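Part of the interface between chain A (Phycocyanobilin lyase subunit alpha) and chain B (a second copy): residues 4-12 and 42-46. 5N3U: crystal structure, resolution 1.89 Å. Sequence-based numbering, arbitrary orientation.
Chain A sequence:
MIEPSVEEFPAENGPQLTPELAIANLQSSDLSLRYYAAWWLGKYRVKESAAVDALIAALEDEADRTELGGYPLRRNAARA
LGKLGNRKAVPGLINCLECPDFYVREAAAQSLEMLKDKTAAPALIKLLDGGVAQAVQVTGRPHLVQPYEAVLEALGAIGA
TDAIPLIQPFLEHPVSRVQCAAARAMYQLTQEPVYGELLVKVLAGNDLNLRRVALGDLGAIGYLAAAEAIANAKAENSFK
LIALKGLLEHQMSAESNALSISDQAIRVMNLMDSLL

Chain A 4-12: PSVEEFPAE
Chain B, residues 42-46: GKYRV

Two copies of the lyase subunit meet here through an irregular segment of chain A and the end of a helix in chain B. Residues 4-12 of chain A form neither helix nor strand: V6(A) and E7(A) are extended (phi/psi -101/136 and -132/130), E8(A) turns at -70/-42, F9(A) and P10(A) return to extended values (-121/97 and -66/147), and A11(A) turns again at -45/-52. In chain B, G42(B) and K43(B) are helical (-77/-41 and -62/-43). Y44(B), at -90/6, is the first residue to leave helical values, and R45(B) follows with positive phi (51/52). A weak backbone hydrogen bond from R45(B) N to G42(B) O, 3.1 Å, spans this turn. The register is set by A11(A) and Y44(B), whose CA atoms lie 5.8 Å apart. The two stretches together bury 281 Å².

K43(B) contributes most, with 75 Å² covered. Its CA-to-CB bond points sideways, yet the side chain reaches chain A through chi1 171° (t), chi2 60° (p), chi3 174° (t) and chi4 -170° (t), a long arm with a single bend at chi2. The ammonium group at its end satisfies two acceptors. K43(B) NZ donates to E7(A) OE1 at 2.7 Å, a hydrogen bond that is also a salt bridge, and to the backbone oxygen F9(A) O, likewise at 2.7 Å from NZ. One contact thus pairs opposite charges, while the other ties the lysine to the chain A main chain. E7(A) presents its carboxylate with CA-to-CB pointing toward chain B, chi1 -77° (m), chi2 -179° (t) and chi3 76°.

A11(A), with 62 Å² covered, packs against the helix end by van der Waals contact. A11(A) CB lies 3.8 Å from K43(B) O and 4.1 Å from Y44(B) CD2, the latter an apolar contact between methyl and ring. Y44(B), at chi1 -68° (m) and chi2 83°, also brings CE2 to 4.0 Å from A11(A) O, which approaches the ring obliquely. This close packing has a cost: A11(A) N is buried by the contact and has no polar partner in the model.

R45(B), 39 Å² covered, points its CA-to-CB bond toward chain A and extends through chi1 -68° (m), chi2 -156° (t), chi3 -169° (t) and chi4 -115°. S5(A) OG, with chi1 off-rotamer at 95°, sits at the guanidinium edge, near its plane, but its 4.2 Å separation from R45(B) NH2 is too long for a hydrogen bond. The directional bonding therefore converges on K43(B) NZ.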

# COMPACT_ATOMS: atom_id res chain seq x y z
N PRO A 4 10.42 -10.69 -12.08
CA PRO A 4 9.11 -10.20 -12.66
C PRO A 4 7.90 -10.50 -11.74
O PRO A 4 7.47 -11.67 -11.71
CB PRO A 4 9.02 -10.95 -14.03
CG PRO A 4 10.25 -11.90 -14.07
CD PRO A 4 10.86 -11.96 -12.69
N SER A 5 7.36 -9.51 -11.01
CA SER A 5 6.27 -9.75 -10.01
C SER A 5 5.50 -8.50 -9.52
O SER A 5 5.94 -7.37 -9.66
CB SER A 5 6.81 -10.50 -8.77
OG SER A 5 7.16 -9.61 -7.73
N VAL A 6 4.34 -8.73 -8.93
CA VAL A 6 3.45 -7.67 -8.60
C VAL A 6 3.57 -7.35 -7.11
O VAL A 6 3.51 -8.23 -6.28
CB VAL A 6 2.03 -8.11 -8.88
CG1 VAL A 6 1.02 -7.10 -8.37
CG2 VAL A 6 1.83 -8.35 -10.36
N GLU A 7 3.63 -6.07 -6.75
CA GLU A 7 3.75 -5.67 -5.38
C GLU A 7 2.74 -4.59 -5.12
O GLU A 7 2.65 -3.56 -5.76
CB GLU A 7 5.18 -5.15 -5.15
CG GLU A 7 6.14 -6.31 -5.03
CD GLU A 7 7.58 -5.87 -4.77
OE1 GLU A 7 7.94 -5.47 -3.63
OE2 GLU A 7 8.37 -5.95 -5.73
N GLU A 8 2.01 -4.78 -4.07
CA GLU A 8 1.09 -3.76 -3.68
C GLU A 8 1.87 -2.56 -3.17
O GLU A 8 1.51 -1.42 -3.43
CB GLU A 8 0.20 -4.54 -2.64
CG GLU A 8 -0.91 -3.84 -2.20
CD GLU A 8 -1.80 -4.58 -1.20
OE1 GLU A 8 -1.38 -5.50 -0.39
OE2 GLU A 8 -2.97 -4.16 -1.23
N PHE A 9 2.92 -2.77 -2.38
CA PHE A 9 3.68 -1.70 -1.80
C PHE A 9 5.15 -1.87 -2.30
O PHE A 9 5.86 -2.71 -1.82
CB PHE A 9 3.72 -1.81 -0.28
CG PHE A 9 2.38 -2.03 0.40
CD1 PHE A 9 1.56 -0.98 0.73
CD2 PHE A 9 1.98 -3.31 0.83
CE1 PHE A 9 0.34 -1.17 1.46
CE2 PHE A 9 0.77 -3.48 1.46
CZ PHE A 9 -0.04 -2.40 1.79
N PRO A 10 5.53 -1.18 -3.33
CA PRO A 10 6.84 -1.39 -3.88
C PRO A 10 8.04 -0.99 -2.99
O PRO A 10 7.95 -0.08 -2.22
CB PRO A 10 6.78 -0.59 -5.17
CG PRO A 10 5.34 -0.61 -5.54
CD PRO A 10 4.68 -0.38 -4.24
N ALA A 11 9.15 -1.74 -3.13
CA ALA A 11 10.47 -1.36 -2.55
C ALA A 11 10.82 0.15 -2.79
O ALA A 11 11.06 0.89 -1.83
CB ALA A 11 11.57 -2.27 -3.12
N GLU A 12 10.73 0.59 -4.06
CA GLU A 12 10.96 2.02 -4.51
C GLU A 12 9.68 2.79 -5.01
O GLU A 12 8.78 2.19 -5.55
CB GLU A 12 11.99 2.05 -5.66
CG GLU A 12 12.00 0.84 -6.61
CD GLU A 12 10.69 0.58 -7.36
OE1 GLU A 12 10.16 1.51 -8.02
OE2 GLU A 12 10.19 -0.58 -7.31
N GLY B 42 15.43 -9.87 0.57
CA GLY B 42 14.68 -10.29 -0.65
C GLY B 42 13.79 -9.25 -1.14
O GLY B 42 13.73 -9.00 -2.36
N LYS B 43 13.11 -8.56 -0.24
CA LYS B 43 12.20 -7.53 -0.65
C LYS B 43 12.92 -6.41 -1.39
O LYS B 43 12.45 -5.90 -2.39
CB LYS B 43 11.54 -7.01 0.61
CG LYS B 43 10.68 -5.75 0.44
CD LYS B 43 9.54 -5.92 -0.52
CE LYS B 43 8.76 -4.62 -0.40
NZ LYS B 43 7.49 -4.75 -1.10
N TYR B 44 14.07 -5.99 -0.88
CA TYR B 44 14.86 -4.92 -1.47
C TYR B 44 15.86 -5.46 -2.47
O TYR B 44 16.66 -4.70 -3.03
CB TYR B 44 15.54 -4.07 -0.36
CG TYR B 44 14.47 -3.33 0.39
CD1 TYR B 44 13.78 -3.95 1.41
CD2 TYR B 44 14.13 -2.04 0.05
CE1 TYR B 44 12.76 -3.32 2.10
CE2 TYR B 44 13.07 -1.40 0.70
CZ TYR B 44 12.37 -2.07 1.70
OH TYR B 44 11.29 -1.51 2.40
N ARG B 45 15.81 -6.75 -2.77
CA ARG B 45 16.61 -7.33 -3.88
C ARG B 45 18.12 -6.91 -3.77
O ARG B 45 18.69 -6.38 -4.68
CB ARG B 45 16.05 -6.98 -5.22
CG ARG B 45 14.71 -7.66 -5.44
CD ARG B 45 14.44 -7.80 -6.91
NE ARG B 45 13.05 -8.22 -7.08
CZ ARG B 45 12.63 -9.38 -7.58
NH1 ARG B 45 13.47 -10.34 -8.01
NH2 ARG B 45 11.32 -9.59 -7.64
N VAL B 46 18.68 -7.15 -2.60
CA VAL B 46 20.02 -6.77 -2.25
C VAL B 46 20.85 -7.90 -2.74
O VAL B 46 21.05 -8.91 -2.04
CB VAL B 46 20.13 -6.66 -0.76
CG1 VAL B 46 21.56 -6.36 -0.32
CG2 VAL B 46 19.21 -5.55 -0.25